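Long-range contacts in methane monooxygenase regulatory protein B (Methylococcus capsulatus, PDB 4GAM), which binds the hydroxylase component of soluble methane monooxygenase as its regulatory subunit and probably controls substrate access to the diiron active site: residues S2-Y8 against T67-R73; K43-N49 against D72-W77; K84-D90 against N121-T126. Numbering follows the deposited sequence.

Contact 1 (S2-Y8 against T67-R73)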
loop_
_atom_site.group_PDB
_atom_site.type_symbol
_atom_site.label_atom_id
_atom_site.label_comp_id
_atom_site.label_asym_id
_atom_site.label_seq_id
_atom_site.Cartn_x
_atom_site.Cartn_y
_atom_site.Cartn_z
ATOM N N SER D 2 -9.775 -38.842 -5.311
ATOM C CA SER D 2 -8.747 -38.061 -4.641
ATOM C C SER D 2 -8.718 -36.637 -5.184
ATOM O O SER D 2 -8.316 -35.706 -4.491
ATOM C CB SER D 2 -7.382 -38.725 -4.824
ATOM O OG SER D 2 -7.157 -39.077 -6.178
ATOM N N VAL D 3 -9.141 -36.477 -6.435
ATOM C CA VAL D 3 -9.185 -35.162 -7.069
ATOM C C VAL D 3 -10.565 -34.863 -7.653
ATOM O O VAL D 3 -10.984 -33.708 -7.728
ATOM C CB VAL D 3 -8.094 -35.010 -8.145
ATOM C CG1 VAL D 3 -6.823 -34.472 -7.523
ATOM C CG2 VAL D 3 -7.831 -36.341 -8.820
ATOM N N ASN D 4 -11.268 -35.910 -8.067
ATOM C CA ASN D 4 -12.679 -35.779 -8.404
ATOM C C ASN D 4 -13.514 -36.242 -7.218
ATOM O O ASN D 4 -14.702 -35.939 -7.122
ATOM C CB ASN D 4 -13.035 -36.581 -9.659
ATOM C CG ASN D 4 -14.353 -36.138 -10.285
ATOM O OD1 ASN D 4 -14.686 -34.955 -10.285
ATOM N ND2 ASN D 4 -15.108 -37.092 -10.819
ATOM N N SER D 5 -12.881 -36.985 -6.315
ATOM C CA SER D 5 -13.534 -37.408 -5.082
ATOM C C SER D 5 -13.602 -36.233 -4.112
ATOM O O SER D 5 -14.558 -36.096 -3.347
ATOM C CB SER D 5 -12.776 -38.569 -4.440
ATOM O OG SER D 5 -12.214 -39.420 -5.426
ATOM N N ASN D 6 -12.573 -35.392 -4.148
ATOM C CA ASN D 6 -12.568 -34.161 -3.372
ATOM C C ASN D 6 -13.078 -32.992 -4.204
ATOM O O ASN D 6 -12.853 -31.830 -3.866
ATOM C CB ASN D 6 -11.166 -33.857 -2.835
ATOM C CG ASN D 6 -10.720 -34.842 -1.770
ATOM O OD1 ASN D 6 -11.535 -35.370 -1.012
ATOM N ND2 ASN D 6 -9.417 -35.090 -1.704
ATOM N N ALA D 7 -13.764 -33.307 -5.298
ATOM C CA ALA D 7 -14.374 -32.274 -6.120
ATOM C C ALA D 7 -15.489 -31.568 -5.363
ATOM O O ALA D 7 -16.131 -32.147 -4.482
ATOM C CB ALA D 7 -14.900 -32.854 -7.413
ATOM N N TYR D 8 -15.705 -30.304 -5.712
ATOM C CA TYR D 8 -16.770 -29.505 -5.123
ATOM C C TYR D 8 -18.134 -30.139 -5.410
ATOM O O TYR D 8 -19.069 -29.999 -4.621
ATOM C CB TYR D 8 -16.706 -28.073 -5.673
ATOM C CG TYR D 8 -17.632 -27.076 -5.003
ATOM C CD1 TYR D 8 -18.992 -27.049 -5.299
ATOM C CD2 TYR D 8 -17.139 -26.138 -4.099
ATOM C CE1 TYR D 8 -19.839 -26.143 -4.701
ATOM C CE2 TYR D 8 -17.980 -25.220 -3.496
ATOM C CZ TYR D 8 -19.330 -25.231 -3.803
ATOM O OH TYR D 8 -20.183 -24.326 -3.216
ATOM N N THR D 67 -3.932 -36.052 -3.429
ATOM C CA THR D 67 -5.368 -35.889 -3.248
ATOM C C THR D 67 -5.789 -34.422 -3.176
ATOM O O THR D 67 -6.935 -34.121 -2.839
ATOM C CB THR D 67 -5.860 -36.606 -1.972
ATOM O OG1 THR D 67 -5.369 -35.919 -0.813
ATOM C CG2 THR D 67 -5.383 -38.055 -1.944
ATOM N N VAL D 68 -4.873 -33.506 -3.479
ATOM C CA VAL D 68 -5.211 -32.087 -3.424
ATOM C C VAL D 68 -5.948 -31.631 -4.679
ATOM O O VAL D 68 -5.404 -31.661 -5.785
ATOM C CB VAL D 68 -3.985 -31.181 -3.147
ATOM C CG1 VAL D 68 -2.828 -31.538 -4.054
ATOM C CG2 VAL D 68 -4.360 -29.717 -3.316
ATOM N N ASN D 69 -7.198 -31.222 -4.497
ATOM C CA ASN D 69 -8.016 -30.755 -5.605
ATOM C C ASN D 69 -8.367 -29.284 -5.465
ATOM O O ASN D 69 -9.065 -28.889 -4.530
ATOM C CB ASN D 69 -9.293 -31.585 -5.723
ATOM C CG ASN D 69 -10.266 -31.015 -6.738
ATOM O OD1 ASN D 69 -11.182 -30.268 -6.387
ATOM N ND2 ASN D 69 -10.071 -31.364 -8.006
ATOM N N VAL D 70 -7.874 -28.475 -6.396
ATOM C CA VAL D 70 -8.218 -27.061 -6.443
ATOM C C VAL D 70 -9.212 -26.805 -7.580
ATOM O O VAL D 70 -9.107 -27.392 -8.658
ATOM C CB VAL D 70 -6.949 -26.162 -6.565
ATOM C CG1 VAL D 70 -5.709 -27.010 -6.796
ATOM C CG2 VAL D 70 -7.108 -25.101 -7.656
ATOM N N GLU D 71 -10.201 -25.955 -7.320
ATOM C CA GLU D 71 -11.181 -25.605 -8.339
ATOM C C GLU D 71 -11.353 -24.096 -8.430
ATOM O O GLU D 71 -11.280 -23.389 -7.424
ATOM C CB GLU D 71 -12.528 -26.269 -8.053
ATOM C CG GLU D 71 -12.509 -27.782 -8.133
ATOM C CD GLU D 71 -13.903 -28.365 -8.227
ATOM O OE1 GLU D 71 -14.125 -29.479 -7.707
ATOM O OE2 GLU D 71 -14.779 -27.705 -8.826
ATOM N N ASP D 72 -11.584 -23.606 -9.643
ATOM C CA ASP D 72 -11.749 -22.178 -9.858
ATOM C C ASP D 72 -13.144 -21.709 -9.475
ATOM O O ASP D 72 -14.146 -22.302 -9.880
ATOM C CB ASP D 72 -11.467 -21.812 -11.315
ATOM C CG ASP D 72 -11.657 -20.329 -11.591
ATOM O OD1 ASP D 72 -11.307 -19.506 -10.714
ATOM O OD2 ASP D 72 -12.156 -19.990 -12.684
ATOM N N ARG D 73 -13.197 -20.642 -8.686
ATOM C CA ARG D 73 -14.451 -19.974 -8.372
ATOM C C ARG D 73 -14.358 -18.532 -8.859
ATOM O O ARG D 73 -13.700 -18.254 -9.860
ATOM C CB ARG D 73 -14.734 -20.033 -6.870
ATOM C CG ARG D 73 -14.704 -21.448 -6.295
ATOM C CD ARG D 73 -16.080 -21.891 -5.825
ATOM N NE ARG D 73 -16.585 -23.053 -6.552
ATOM C CZ ARG D 73 -17.871 -23.386 -6.627
ATOM N NH1 ARG D 73 -18.789 -22.640 -6.028
ATOM N NH2 ARG D 73 -18.239 -24.460 -7.310
#
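The N-terminal segment Ser2-Tyr8 has no helix or strand, yet it is held to Thr67-Arg73 by two hydrogen bonds and a cation-pi stack. Asn6 ND2 donates to the carbonyl Thr67 O at 2.9 Å, and the same amide also bonds to Asn82. Thr67 OG1 is satisfied outside the two segments, by Asn65 and by the backbone of Asn82. Further along, the backbone Tyr8 N donates to Glu71 OE1 at 2.7 Å in a nearly straight bond, so the Glu71 carboxylate satisfies the backbone NH of Tyr8. Within Ser2-Tyr8, Ser2 N donates to Ser5 OG at 2.5 Å. Not every close polar pair is a bond: Ser2 O and Thr67 O, both acceptors, lie 2.7 Å apart. Ser2 CB touches Thr67 CG2 at 3.6 Å, and Val3 CG1 reaches Val68 O at 3.6 Å. At the far end the guanidinium of Arg73 lies flat on the Tyr8 ring, with Arg73 CZ 3.6 Å from the ring centroid and the planes at 16°. The polar ends of both continue to the hydroxylase alpha chain: Tyr8 OH bonds to an acidic side chain of that chain, and Arg73 NH1 forms a salt bridge to an acidic side chain there. The arrangement is an N-terminal tail folded along edge strand 69-72 and closed by an Arg-Tyr cation-pi stack at the hydroxylase interface.

Contact 2 (K43-N49 against D72-W77)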
loop_
_atom_site.group_PDB
_atom_site.type_symbol
_atom_site.label_atom_id
_atom_site.label_comp_id
_atom_site.label_asym_id
_atom_site.label_seq_id
_atom_site.Cartn_x
_atom_site.Cartn_y
_atom_site.Cartn_z
ATOM N N LYS D 43 -7.250 -16.674 -1.695
ATOM C CA LYS D 43 -7.668 -15.504 -2.463
ATOM C C LYS D 43 -6.885 -15.368 -3.769
ATOM O O LYS D 43 -5.659 -15.499 -3.785
ATOM C CB LYS D 43 -7.492 -14.252 -1.603
ATOM C CG LYS D 43 -8.154 -13.001 -2.141
ATOM C CD LYS D 43 -7.871 -11.817 -1.225
ATOM C CE LYS D 43 -8.614 -10.575 -1.676
ATOM N NZ LYS D 43 -8.177 -9.359 -0.940
ATOM N N LYS D 44 -7.603 -15.103 -4.860
ATOM C CA LYS D 44 -6.997 -15.022 -6.193
ATOM C C LYS D 44 -6.109 -13.792 -6.378
ATOM O O LYS D 44 -6.601 -12.689 -6.620
ATOM C CB LYS D 44 -8.069 -15.057 -7.289
ATOM C CG LYS D 44 -8.037 -16.316 -8.144
ATOM C CD LYS D 44 -8.731 -16.126 -9.489
ATOM C CE LYS D 44 -7.747 -16.265 -10.646
ATOM N NZ LYS D 44 -6.764 -15.145 -10.690
ATOM N N SER D 45 -4.800 -13.996 -6.277
ATOM C CA SER D 45 -3.829 -12.925 -6.467
ATOM C C SER D 45 -2.587 -13.461 -7.167
ATOM O O SER D 45 -2.527 -14.636 -7.521
ATOM C CB SER D 45 -3.444 -12.306 -5.122
ATOM O OG SER D 45 -2.664 -13.205 -4.349
ATOM N N ASP D 46 -1.595 -12.597 -7.357
ATOM C CA ASP D 46 -0.378 -12.976 -8.070
ATOM C C ASP D 46 0.413 -14.069 -7.346
ATOM O O ASP D 46 0.801 -15.066 -7.955
ATOM C CB ASP D 46 0.506 -11.750 -8.317
ATOM C CG ASP D 46 1.492 -11.959 -9.454
ATOM O OD1 ASP D 46 1.196 -12.774 -10.356
ATOM O OD2 ASP D 46 2.559 -11.307 -9.450
ATOM N N GLU D 47 0.642 -13.883 -6.048
ATOM C CA GLU D 47 1.418 -14.836 -5.256
ATOM C C GLU D 47 0.726 -16.190 -5.120
ATOM O O GLU D 47 1.359 -17.236 -5.266
ATOM C CB GLU D 47 1.717 -14.269 -3.864
ATOM C CG GLU D 47 2.553 -12.997 -3.861
ATOM C CD GLU D 47 1.728 -11.748 -4.109
ATOM O OE1 GLU D 47 0.541 -11.876 -4.479
ATOM O OE2 GLU D 47 2.263 -10.635 -3.927
ATOM N N ILE D 48 -0.572 -16.164 -4.834
ATOM C CA ILE D 48 -1.349 -17.390 -4.665
ATOM C C ILE D 48 -1.407 -18.219 -5.948
ATOM O O ILE D 48 -1.175 -19.427 -5.921
ATOM C CB ILE D 48 -2.774 -17.092 -4.159
ATOM C CG1 ILE D 48 -2.723 -16.652 -2.698
ATOM C CG2 ILE D 48 -3.672 -18.308 -4.311
ATOM C CD1 ILE D 48 -2.039 -17.644 -1.776
ATOM N N ASN D 49 -1.707 -17.565 -7.067
ATOM C CA ASN D 49 -1.723 -18.235 -8.362
ATOM C C ASN D 49 -0.375 -18.871 -8.664
ATOM O O ASN D 49 -0.304 -20.004 -9.138
ATOM C CB ASN D 49 -2.092 -17.254 -9.477
ATOM C CG ASN D 49 -3.542 -16.823 -9.422
ATOM O OD1 ASN D 49 -4.187 -16.900 -8.377
ATOM N ND2 ASN D 49 -4.064 -16.365 -10.554
ATOM N N ASP D 72 -11.584 -23.606 -9.643
ATOM C CA ASP D 72 -11.749 -22.178 -9.858
ATOM C C ASP D 72 -13.144 -21.709 -9.475
ATOM O O ASP D 72 -14.146 -22.302 -9.880
ATOM C CB ASP D 72 -11.467 -21.812 -11.315
ATOM C CG ASP D 72 -11.657 -20.329 -11.591
ATOM O OD1 ASP D 72 -11.307 -19.506 -10.714
ATOM O OD2 ASP D 72 -12.156 -19.990 -12.684
ATOM N N ARG D 73 -13.197 -20.642 -8.686
ATOM C CA ARG D 73 -14.451 -19.974 -8.372
ATOM C C ARG D 73 -14.358 -18.532 -8.859
ATOM O O ARG D 73 -13.700 -18.254 -9.860
ATOM C CB ARG D 73 -14.734 -20.033 -6.870
ATOM C CG ARG D 73 -14.704 -21.448 -6.295
ATOM C CD ARG D 73 -16.080 -21.891 -5.825
ATOM N NE ARG D 73 -16.585 -23.053 -6.552
ATOM C CZ ARG D 73 -17.871 -23.386 -6.627
ATOM N NH1 ARG D 73 -18.789 -22.640 -6.028
ATOM N NH2 ARG D 73 -18.239 -24.460 -7.310
ATOM N N ALA D 74 -15.012 -17.615 -8.155
ATOM C CA ALA D 74 -14.969 -16.210 -8.538
ATOM C C ALA D 74 -13.581 -15.629 -8.319
ATOM O O ALA D 74 -12.728 -15.660 -9.208
ATOM C CB ALA D 74 -15.984 -15.423 -7.750
ATOM N N GLY D 75 -13.363 -15.098 -7.123
ATOM C CA GLY D 75 -12.098 -14.483 -6.789
ATOM C C GLY D 75 -11.274 -15.305 -5.824
ATOM O O GLY D 75 -10.398 -14.772 -5.144
ATOM N N TYR D 76 -11.549 -16.604 -5.758
ATOM C CA TYR D 76 -10.773 -17.474 -4.883
ATOM C C TYR D 76 -10.609 -18.893 -5.405
ATOM O O TYR D 76 -11.331 -19.332 -6.302
ATOM C CB TYR D 76 -11.356 -17.498 -3.466
ATOM C CG TYR D 76 -12.708 -18.166 -3.327
ATOM C CD1 TYR D 76 -12.808 -19.531 -3.074
ATOM C CD2 TYR D 76 -13.882 -17.424 -3.414
ATOM C CE1 TYR D 76 -14.034 -20.138 -2.928
ATOM C CE2 TYR D 76 -15.112 -18.020 -3.270
ATOM C CZ TYR D 76 -15.184 -19.380 -3.026
ATOM O OH TYR D 76 -16.413 -19.983 -2.878
ATOM N N TRP D 77 -9.647 -19.601 -4.823
ATOM C CA TRP D 77 -9.395 -20.990 -5.163
ATOM C C TRP D 77 -9.928 -21.899 -4.069
ATOM O O TRP D 77 -9.556 -21.773 -2.902
ATOM C CB TRP D 77 -7.899 -21.231 -5.362
ATOM C CG TRP D 77 -7.323 -20.424 -6.467
ATOM C CD1 TRP D 77 -6.591 -19.280 -6.352
ATOM C CD2 TRP D 77 -7.443 -20.685 -7.868
ATOM N NE1 TRP D 77 -6.235 -18.819 -7.594
ATOM C CE2 TRP D 77 -6.752 -19.661 -8.543
ATOM C CE3 TRP D 77 -8.064 -21.689 -8.616
ATOM C CZ2 TRP D 77 -6.663 -19.612 -9.932
ATOM C CZ3 TRP D 77 -7.978 -21.638 -9.992
ATOM C CH2 TRP D 77 -7.284 -20.606 -10.638
#
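The indole of Trp77 packs against Lys44 and Ile48 and hydrogen-bonds to Asn49 at its edge. Trp77 NE1 donates to Asn49 OD1 at 2.9 Å, and this acceptor lies close to the ring plane. Lys44 CG approaches the same Trp77 NE1 to 3.1 Å, and Ile48 CG2 touches Trp77 CD1 at 3.7 Å. The indole thus links the strand beginning at Tyr76 to the first turn of helix 46-63. Ser45 holds the N-cap position of that helix, and Asn49 N donates to Ser45 O at 3.1 Å, closing its first turn. The backbones meet beside the indole. Lys44 N donates to Gly75 O at 2.8 Å. Next to this bond, Lys43 and Tyr76 form an antiparallel non-hydrogen-bonded pair, with CA atoms 4.4 Å apart. The long chain of Lys44 runs over the turn, and its CD lies 4.0 Å from Ala74 O. In the turn Arg73 N donates to Tyr76 O at 3.3 Å. The charged ends around this contact face the hydroxylase. Lys43 and Asp46 form salt bridges with one alpha chain, Glu47 and Arg73 with another, where Tyr76 OH also bonds to an acidic side chain. The arrangement is a beta hairpin of strands 69-72 and 76-82, with strand 37-43 beside 76-82 leading into helix 46-63 at the hydroxylase interface.

Contact 3 (K84-D90 against N121-T126)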
loop_
_atom_site.group_PDB
_atom_site.type_symbol
_atom_site.label_atom_id
_atom_site.label_comp_id
_atom_site.label_asym_id
_atom_site.label_seq_id
_atom_site.Cartn_x
_atom_site.Cartn_y
_atom_site.Cartn_z
ATOM N N LYS D 84 -4.249 -33.394 5.116
ATOM C CA LYS D 84 -3.562 -32.144 5.427
ATOM C C LYS D 84 -2.930 -31.467 4.214
ATOM O O LYS D 84 -2.729 -32.091 3.170
ATOM C CB LYS D 84 -2.466 -32.402 6.461
ATOM C CG LYS D 84 -1.318 -33.238 5.922
ATOM C CD LYS D 84 -0.243 -33.428 6.968
ATOM C CE LYS D 84 1.136 -33.478 6.336
ATOM N NZ LYS D 84 2.197 -33.500 7.378
ATOM N N ILE D 85 -2.618 -30.182 4.373
ATOM C CA ILE D 85 -1.843 -29.423 3.392
ATOM C C ILE D 85 -0.805 -28.567 4.116
ATOM O O ILE D 85 -1.133 -27.848 5.059
ATOM C CB ILE D 85 -2.728 -28.481 2.539
ATOM C CG1 ILE D 85 -3.892 -29.242 1.907
ATOM C CG2 ILE D 85 -1.893 -27.788 1.461
ATOM C CD1 ILE D 85 -4.861 -28.355 1.166
ATOM N N GLU D 86 0.446 -28.650 3.678
ATOM C CA GLU D 86 1.508 -27.827 4.248
ATOM C C GLU D 86 2.058 -26.849 3.216
ATOM O O GLU D 86 2.235 -27.194 2.046
ATOM C CB GLU D 86 2.639 -28.699 4.796
ATOM C CG GLU D 86 2.231 -29.617 5.937
ATOM C CD GLU D 86 3.417 -30.334 6.552
ATOM O OE1 GLU D 86 3.670 -31.499 6.175
ATOM O OE2 GLU D 86 4.101 -29.731 7.408
ATOM N N VAL D 87 2.323 -25.625 3.656
ATOM C CA VAL D 87 2.893 -24.605 2.788
ATOM C C VAL D 87 4.197 -24.065 3.373
ATOM O O VAL D 87 4.182 -23.320 4.353
ATOM C CB VAL D 87 1.909 -23.434 2.571
ATOM C CG1 VAL D 87 2.530 -22.369 1.678
ATOM C CG2 VAL D 87 0.610 -23.939 1.972
ATOM N N ASP D 88 5.323 -24.456 2.783
ATOM C CA ASP D 88 6.605 -23.877 3.165
ATOM C C ASP D 88 6.739 -22.516 2.496
ATOM O O ASP D 88 6.734 -22.411 1.270
ATOM C CB ASP D 88 7.770 -24.783 2.771
ATOM C CG ASP D 88 9.101 -24.278 3.301
ATOM O OD1 ASP D 88 9.103 -23.598 4.349
ATOM O OD2 ASP D 88 10.145 -24.557 2.674
ATOM N N CYS D 89 6.854 -21.473 3.311
ATOM C CA CYS D 89 6.792 -20.108 2.809
ATOM C C CYS D 89 8.163 -19.532 2.483
ATOM O O CYS D 89 8.267 -18.480 1.854
ATOM C CB CYS D 89 6.047 -19.216 3.802
ATOM S SG CYS D 89 4.338 -19.740 4.101
ATOM N N ASP D 90 9.214 -20.220 2.916
ATOM C CA ASP D 90 10.568 -19.859 2.520
ATOM C C ASP D 90 10.788 -20.386 1.108
ATOM O O ASP D 90 11.608 -19.866 0.352
ATOM C CB ASP D 90 11.596 -20.457 3.484
ATOM C CG ASP D 90 11.385 -20.004 4.923
ATOM O OD1 ASP D 90 10.818 -18.911 5.137
ATOM O OD2 ASP D 90 11.793 -20.744 5.842
ATOM N N ASN D 121 8.011 -20.517 9.882
ATOM C CA ASN D 121 7.553 -20.071 8.568
ATOM C C ASN D 121 6.958 -21.220 7.749
ATOM O O ASN D 121 7.081 -21.257 6.524
ATOM C CB ASN D 121 8.687 -19.395 7.793
ATOM C CG ASN D 121 9.081 -18.058 8.387
ATOM O OD1 ASN D 121 8.849 -17.794 9.569
ATOM N ND2 ASN D 121 9.681 -17.202 7.565
ATOM N N LYS D 122 6.310 -22.152 8.439
ATOM C CA LYS D 122 5.726 -23.318 7.792
ATOM C C LYS D 122 4.260 -23.461 8.184
ATOM O O LYS D 122 3.941 -23.952 9.268
ATOM C CB LYS D 122 6.508 -24.579 8.169
ATOM C CG LYS D 122 6.894 -25.452 6.983
ATOM C CD LYS D 122 8.310 -26.007 7.128
ATOM C CE LYS D 122 8.695 -26.868 5.928
ATOM N NZ LYS D 122 10.103 -27.357 5.995
ATOM N N PHE D 123 3.373 -23.023 7.295
ATOM C CA PHE D 123 1.936 -23.075 7.547
ATOM C C PHE D 123 1.343 -24.436 7.182
ATOM O O PHE D 123 1.511 -24.919 6.066
ATOM C CB PHE D 123 1.221 -21.961 6.779
ATOM C CG PHE D 123 -0.278 -22.022 6.870
ATOM C CD1 PHE D 123 -0.945 -21.427 7.928
ATOM C CD2 PHE D 123 -1.023 -22.666 5.889
ATOM C CE1 PHE D 123 -2.329 -21.480 8.012
ATOM C CE2 PHE D 123 -2.406 -22.723 5.968
ATOM C CZ PHE D 123 -3.059 -22.128 7.030
ATOM N N THR D 124 0.640 -25.044 8.129
ATOM C CA THR D 124 0.021 -26.341 7.894
ATOM C C THR D 124 -1.431 -26.373 8.364
ATOM O O THR D 124 -1.769 -25.839 9.422
ATOM C CB THR D 124 0.828 -27.485 8.556
ATOM O OG1 THR D 124 -0.060 -28.536 8.958
ATOM C CG2 THR D 124 1.583 -26.975 9.772
ATOM N N ILE D 125 -2.287 -26.988 7.553
ATOM C CA ILE D 125 -3.692 -27.186 7.898
ATOM C C ILE D 125 -4.024 -28.678 7.871
ATOM O O ILE D 125 -3.730 -29.366 6.895
ATOM C CB ILE D 125 -4.629 -26.400 6.950
ATOM C CG1 ILE D 125 -6.082 -26.830 7.154
ATOM C CG2 ILE D 125 -4.207 -26.574 5.494
ATOM C CD1 ILE D 125 -7.028 -26.282 6.114
ATOM N N THR D 126 -4.622 -29.180 8.947
ATOM C CA THR D 126 -4.809 -30.621 9.095
ATOM C C THR D 126 -6.180 -31.013 9.646
ATOM O O THR D 126 -6.906 -30.186 10.203
ATOM C CB THR D 126 -3.701 -31.234 9.978
ATOM O OG1 THR D 126 -4.092 -32.541 10.417
ATOM C CG2 THR D 126 -3.457 -30.357 11.186
#
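Six hydrogen bonds join Lys84-Asp90 to Asn121-Thr126. Ile85 and Ile125 exchange a pair: Ile85 N to Ile125 O and Ile125 N to Ile85 O, both 2.9 Å. Val87 and Phe123 repeat the pattern, with Val87 N to Phe123 O at 2.6 Å and Phe123 N to Val87 O at 3.1 Å. The ladder runs past the strand end through Cys89 N to Asn121 O at 3.2 Å. There Asn121 ND2 also donates to Asp90 OD1 at 3.2 Å. Glu86 and Thr124, a non-hydrogen-bonded pair, lie between the two hydrogen-bonded ones, and Glu86 CG meets Thr124 CB at 3.7 Å. On this face Lys84 NZ forms a salt bridge to Glu86 OE1 at 2.8 Å. Asp88 OD1 stays 4.2 Å from Lys122 NZ, too far for one. The other face is apolar. Ile85 CB packs on Ile125 CG2 at 3.8 Å, and Val87 CG2 sits at the edge of the Phe123 ring, 4.4 Å from Phe123 CD2. The strands run antiparallel at 172°. Strand 122-126 is central in its sheet, between 84-88 and 115-118. The apolar face meets strand 37-43 through Ile85 and Ile125, and helix 102-105 through Val87 and Phe123. Cys89, just past the strand, also touches helix 102-105.

Contacts 1 and 2 meet, and contact 3 stands apart. The centres of contacts 1 and 2 are about 15 Å apart, and the two share Asp72 and Arg73. They also touch directly, where Val70 CG2 lies 3.7 Å from Trp77 CE3. Both reach the sheet in which strands 69-72 and 76-82 are neighbours, and their segments alternate along the chain. Contact 3 follows both in sequence and belongs to a second sheet. Its centre is about 19 Å from the centre of contact 1 and about 18 Å from that of contact 2. Strand 76-82 leads almost directly into strand 84-88. Two sheets are thus joined in one small protein, and all three contacts include residues that touch the hydroxylase.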